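Local atomic coordinates of p-47 protein (Clostridium botulinum, PDB entry 6EKT), a protein that probably binds lipids as a member of the TULIP P47 family and may belong to a botulinum neurotoxin progenitor complex that protects the toxin in the host gut. Residues N250-L253 with S254-S258; S262-K266 with N267-V271; K389-E392 with G393-F397. All blocks are in the same frame, centred on the assembly; numbering follows the deposited sequence.

Interaction 1 of 3, residues N250-L253 with S254-S258; sequences NMVL and SRLSS
V252 O is gripped by two backbone N-H groups of the following turn. L256 N donates from 2.9 Å to V252 O, nearly in line with its C=O bond. R255 N also lies 2.9 Å from V252 O, but comes from above the carbonyl plane. R255 is three residues on from V252 and L256 four. This is the chain leaving helix 244-252, whose last residues already hold a wider pi-type turn. A type I beta turn from R255 to S258 follows directly. Its closing acceptor, R255 O, also takes two bonds: S258 N at 3.1 Å and the hydroxyl S258 OG at 2.9 Å, the latter in the carbonyl plane. S258 CB lies 3.9 Å above one face of the R255 guanidinium, toward its rim. The R255 side chain is bent midway, and R255 NE donates to E398 O. On the apolar side, one methyl of L256 meets two residues. L256 CD2 is 4.2 Å from V252 CG1 and 4.5 Å from L253 CD1. F397 touches both V252 and L256, while F269 packs on L253 and L256.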
# COMPACT_ATOMS: atom_id res chain seq x y z
N ASN A 250 7.41 -0.12 11.43
CA ASN A 250 6.10 -0.06 12.07
C ASN A 250 5.38 -1.36 12.32
O ASN A 250 4.39 -1.39 13.05
CB ASN A 250 5.21 0.89 11.28
CG ASN A 250 5.84 2.24 11.12
OD1 ASN A 250 6.30 2.60 10.02
ND2 ASN A 250 5.94 2.98 12.22
N MET A 251 5.87 -2.44 11.73
CA MET A 251 5.26 -3.73 12.01
C MET A 251 6.24 -4.73 12.64
O MET A 251 5.85 -5.53 13.52
CB MET A 251 4.58 -4.24 10.74
CG MET A 251 3.41 -3.32 10.43
SD MET A 251 3.02 -3.13 8.72
CE MET A 251 1.78 -4.40 8.64
N VAL A 252 7.50 -4.66 12.24
CA VAL A 252 8.50 -5.60 12.75
C VAL A 252 9.20 -5.10 14.02
O VAL A 252 9.32 -5.87 14.98
CB VAL A 252 9.52 -6.00 11.66
CG1 VAL A 252 10.63 -6.89 12.21
CG2 VAL A 252 8.82 -6.72 10.51
N LEU A 253 9.65 -3.85 14.03
CA LEU A 253 10.51 -3.33 15.12
C LEU A 253 9.91 -3.54 16.51
O LEU A 253 10.63 -3.92 17.42
CB LEU A 253 10.89 -1.85 14.91
CG LEU A 253 12.05 -1.26 15.76
CD1 LEU A 253 13.39 -1.90 15.35
CD2 LEU A 253 12.14 0.25 15.65
N SER A 254 8.60 -3.33 16.66
CA SER A 254 7.93 -3.47 17.97
C SER A 254 7.40 -4.87 18.30
O SER A 254 6.74 -5.07 19.34
CB SER A 254 6.80 -2.45 18.09
OG SER A 254 5.74 -2.85 17.24
N ARG A 255 7.72 -5.85 17.44
CA ARG A 255 7.28 -7.23 17.66
C ARG A 255 8.40 -8.27 17.65
O ARG A 255 8.22 -9.34 18.19
CB ARG A 255 6.22 -7.65 16.64
CG ARG A 255 4.92 -6.84 16.70
CD ARG A 255 4.13 -7.10 17.99
NE ARG A 255 3.90 -8.54 18.20
CZ ARG A 255 3.49 -9.07 19.34
NH1 ARG A 255 3.24 -8.31 20.40
NH2 ARG A 255 3.31 -10.39 19.43
N LEU A 256 9.55 -7.95 17.03
CA LEU A 256 10.65 -8.95 16.89
C LEU A 256 11.17 -9.45 18.25
O LEU A 256 11.68 -10.57 18.33
CB LEU A 256 11.81 -8.41 16.06
CG LEU A 256 12.72 -7.30 16.63
CD1 LEU A 256 13.94 -7.85 17.40
CD2 LEU A 256 13.19 -6.37 15.51
N SER A 257 11.03 -8.62 19.29
CA SER A 257 11.55 -8.95 20.64
C SER A 257 10.48 -9.48 21.61
O SER A 257 10.75 -9.64 22.81
CB SER A 257 12.27 -7.75 21.24
OG SER A 257 11.35 -6.72 21.57
N SER A 258 9.28 -9.77 21.09
CA SER A 258 8.16 -10.29 21.91
C SER A 258 8.45 -11.59 22.69
O SER A 258 7.80 -11.82 23.71
CB SER A 258 6.89 -10.46 21.08
OG SER A 258 7.14 -11.31 19.98

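Interaction 2 of 3, residues S262-K266 with N267-V271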
# COMPACT_ATOMS: atom_id res chain seq x y z
N SER A 262 11.78 -9.59 29.40
CA SER A 262 11.45 -8.23 29.86
C SER A 262 12.56 -7.18 29.64
O SER A 262 12.27 -5.99 29.57
CB SER A 262 11.00 -8.23 31.33
OG SER A 262 11.99 -8.72 32.19
N ASN A 263 13.81 -7.64 29.51
CA ASN A 263 14.94 -6.73 29.35
C ASN A 263 15.32 -6.39 27.91
O ASN A 263 16.16 -5.54 27.67
CB ASN A 263 16.15 -7.24 30.16
CG ASN A 263 15.93 -7.12 31.65
OD1 ASN A 263 15.47 -6.08 32.12
ND2 ASN A 263 16.26 -8.15 32.40
N ILE A 264 14.67 -7.05 26.95
CA ILE A 264 14.89 -6.79 25.54
C ILE A 264 13.58 -6.32 24.89
O ILE A 264 12.60 -7.08 24.79
CB ILE A 264 15.47 -8.02 24.80
CG1 ILE A 264 16.80 -8.45 25.44
CG2 ILE A 264 15.66 -7.71 23.31
CD1 ILE A 264 17.22 -9.87 25.07
N ASN A 265 13.59 -5.07 24.43
CA ASN A 265 12.37 -4.39 23.96
C ASN A 265 12.67 -3.58 22.71
O ASN A 265 13.81 -3.53 22.24
CB ASN A 265 11.79 -3.50 25.08
CG ASN A 265 11.52 -4.28 26.35
OD1 ASN A 265 10.55 -5.02 26.43
ND2 ASN A 265 12.40 -4.15 27.34
N LYS A 266 11.63 -2.95 22.15
CA LYS A 266 11.75 -2.17 20.92
C LYS A 266 12.91 -1.17 20.97
O LYS A 266 13.65 -1.03 19.99
CB LYS A 266 10.42 -1.45 20.62
CG LYS A 266 10.42 -0.63 19.33
CD LYS A 266 9.20 0.29 19.26
CE LYS A 266 9.21 1.07 17.96
NZ LYS A 266 7.95 1.88 17.79
N ASN A 267 13.08 -0.51 22.12
CA ASN A 267 14.09 0.55 22.30
C ASN A 267 15.56 0.06 22.15
O ASN A 267 16.46 0.88 21.98
CB ASN A 267 13.89 1.25 23.65
CG ASN A 267 14.21 0.35 24.83
OD1 ASN A 267 13.55 -0.68 25.04
ND2 ASN A 267 15.24 0.71 25.57
N ASN A 268 15.77 -1.27 22.20
CA ASN A 268 17.09 -1.87 21.97
C ASN A 268 17.47 -2.01 20.51
O ASN A 268 18.58 -2.43 20.18
CB ASN A 268 17.19 -3.24 22.66
CG ASN A 268 17.11 -3.13 24.17
OD1 ASN A 268 16.08 -3.43 24.78
ND2 ASN A 268 18.18 -2.64 24.78
N PHE A 269 16.54 -1.66 19.62
CA PHE A 269 16.75 -1.86 18.19
C PHE A 269 16.37 -0.60 17.42
O PHE A 269 15.71 0.29 17.95
CB PHE A 269 15.88 -3.02 17.68
CG PHE A 269 16.07 -4.31 18.43
CD1 PHE A 269 15.28 -4.60 19.58
CD2 PHE A 269 17.00 -5.25 18.00
CE1 PHE A 269 15.43 -5.80 20.27
CE2 PHE A 269 17.15 -6.47 18.70
CZ PHE A 269 16.36 -6.74 19.83
N GLU A 270 16.79 -0.55 16.15
CA GLU A 270 16.46 0.54 15.25
C GLU A 270 16.61 0.09 13.80
O GLU A 270 17.34 -0.86 13.51
CB GLU A 270 17.35 1.77 15.53
CG GLU A 270 18.79 1.63 15.05
CD GLU A 270 19.67 2.77 15.51
OE1 GLU A 270 20.21 2.68 16.62
OE2 GLU A 270 19.83 3.76 14.76
N VAL A 271 15.95 0.82 12.90
CA VAL A 271 16.06 0.59 11.47
C VAL A 271 17.18 1.46 10.89
O VAL A 271 17.18 2.68 11.07
CB VAL A 271 14.72 0.90 10.74
CG1 VAL A 271 14.92 0.89 9.23
CG2 VAL A 271 13.65 -0.10 11.14
O HOH W 1 14.73 -2.70 26.92
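N268 reaches back across the bend to N265. N268 CB lies 3.4 Å from N265 O. N268 CG stands beside its own backbone N (chi1 -65°), which turns the amide toward the start of the bend. N268 OD1 then accepts from N265 N at 3.0 Å, in its carbonyl plane and on a lone pair, with a nearly straight N-H of 166°. The last atom, N268 ND2, donates to S285 OG. The backbone returns the bond: N268 N donates to N265 O at 3.0 Å. F269 N makes the same three-residue step to K266 O, so the chain turns here through a short 3-10 segment. A water sits close to N268 OD1 and N267 OD1 and accepts from N265 ND2 at 2.8 Å. The other N-H of N265 ND2 reaches S262 O at 2.9 Å. The F269 ring turns its edge to this bend. F269 CD1 is 3.2 Å from N265 O, and F269 CE1 is 3.6 Å from the I264 methyl CG2. The turn leads from the loop after helix 244-252 into strand 269-273. That strand pairs with strand 279-288, whose L287 touches I264, N268 and F269, and F269 meets F306 of strand 297-311 edge-to-face.

Interaction 3 of 3, residues K389-E392 with G393-F397; sequences KSIE and GALGF
L395, which packs back on I391, also sets its carbonyl oxygen at the edge of the F397 ring, in the ring plane. The ring of F355 meets that of F397 with the planes at about 35°. Toward the helix, the L395 side chain abuts the I391 carbonyl oxygen. Its CG stands beside the backbone N (chi1 -67°), which brings L395 CG to 3.2 Å from I391 O. One methyl of the fork goes on to the I391 side chain, with L395 CD2 at 4.2 Å from I391 CG2. G393 N donates to K389 O at 2.9 Å, the normal four-residue step. A394 N is shared: its better bond, 2.9 Å, goes to I391 O from well above the carbonyl plane, and a weak one of 3.1 Å goes to S390 O. At A394 the stronger bond thus spans three residues instead of four. L395 N makes a weak bond to E392 O at 3.5 Å. S390 OG holds W289 NE1 by a hydrogen bond, and W289 also touches I391 and A394. I391, E392 and L395 pack on strand 329-347, I391 and L395 also on strand 315-326, and E392 on strand 352-368, so the end of helix 374-394 lies against all three strands. A long helix wrapped by an antiparallel sheet is the arrangement of the TULIP-like fold of this protein.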
# COMPACT_ATOMS: atom_id res chain seq x y z
N LYS A 389 19.96 -22.76 21.79
CA LYS A 389 18.60 -23.29 21.50
C LYS A 389 17.51 -22.32 21.96
O LYS A 389 16.51 -22.10 21.23
CB LYS A 389 18.39 -24.67 22.12
CG LYS A 389 19.27 -25.75 21.48
CD LYS A 389 18.80 -26.15 20.10
CE LYS A 389 17.45 -26.86 20.15
NZ LYS A 389 16.96 -27.20 18.77
N SER A 390 17.72 -21.70 23.13
CA SER A 390 16.75 -20.71 23.65
C SER A 390 16.56 -19.56 22.67
O SER A 390 15.42 -19.24 22.29
CB SER A 390 17.18 -20.18 25.02
OG SER A 390 16.21 -19.26 25.51
N ILE A 391 17.67 -18.95 22.25
CA ILE A 391 17.65 -17.81 21.34
C ILE A 391 17.03 -18.22 20.01
O ILE A 391 16.09 -17.55 19.53
CB ILE A 391 19.05 -17.19 21.16
CG1 ILE A 391 19.54 -16.63 22.51
CG2 ILE A 391 19.05 -16.14 20.04
CD1 ILE A 391 21.02 -16.27 22.52
N GLU A 392 17.49 -19.34 19.43
CA GLU A 392 16.96 -19.82 18.14
C GLU A 392 15.46 -19.98 18.18
O GLU A 392 14.77 -19.60 17.25
CB GLU A 392 17.60 -21.15 17.72
CG GLU A 392 19.04 -20.98 17.27
CD GLU A 392 19.77 -22.29 17.04
OE1 GLU A 392 19.26 -23.36 17.46
OE2 GLU A 392 20.86 -22.24 16.42
N GLY A 393 14.96 -20.53 19.30
CA GLY A 393 13.54 -20.83 19.42
C GLY A 393 12.71 -19.56 19.64
O GLY A 393 11.50 -19.58 19.41
N ALA A 394 13.35 -18.49 20.08
CA ALA A 394 12.65 -17.24 20.42
C ALA A 394 12.61 -16.26 19.24
O ALA A 394 11.98 -15.23 19.34
CB ALA A 394 13.30 -16.58 21.62
N LEU A 395 13.31 -16.58 18.15
CA LEU A 395 13.44 -15.64 17.02
C LEU A 395 12.20 -15.50 16.14
O LEU A 395 12.02 -14.48 15.45
CB LEU A 395 14.68 -15.98 16.17
CG LEU A 395 16.05 -15.80 16.83
CD1 LEU A 395 17.13 -16.24 15.86
CD2 LEU A 395 16.33 -14.37 17.30
N GLY A 396 11.36 -16.53 16.16
CA GLY A 396 10.04 -16.44 15.53
C GLY A 396 9.12 -15.56 16.36
O GLY A 396 9.23 -15.53 17.58
N PHE A 397 8.19 -14.86 15.71
CA PHE A 397 7.28 -13.94 16.43
C PHE A 397 6.06 -13.62 15.58
O PHE A 397 6.08 -13.81 14.35
CB PHE A 397 8.01 -12.64 16.85
CG PHE A 397 8.56 -11.85 15.68
CD1 PHE A 397 9.83 -12.15 15.14
CD2 PHE A 397 7.82 -10.81 15.11
CE1 PHE A 397 10.33 -11.44 14.06
CE2 PHE A 397 8.33 -10.09 14.03
CZ PHE A 397 9.58 -10.40 13.51

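The three contacts come in series along the chain and lie on the same side of its centre. Interactions 1 and 2 have centres about 9 Å apart. They mark the start and the end of the loop that joins helix 244-252 to strand 269-273. Interaction 3 comes much later, where helix 374-394 passes into strand 397-398. Its centre is about 14 Å from that of interaction 1, and F397 bridges the two. Interactions 2 and 3 do not touch; their nearest atoms are about 8 Å apart. Strands 269-273 and 397-398 belong to the same curled antiparallel sheet. Interaction 1 therefore lies between residues from both ends of that sheet.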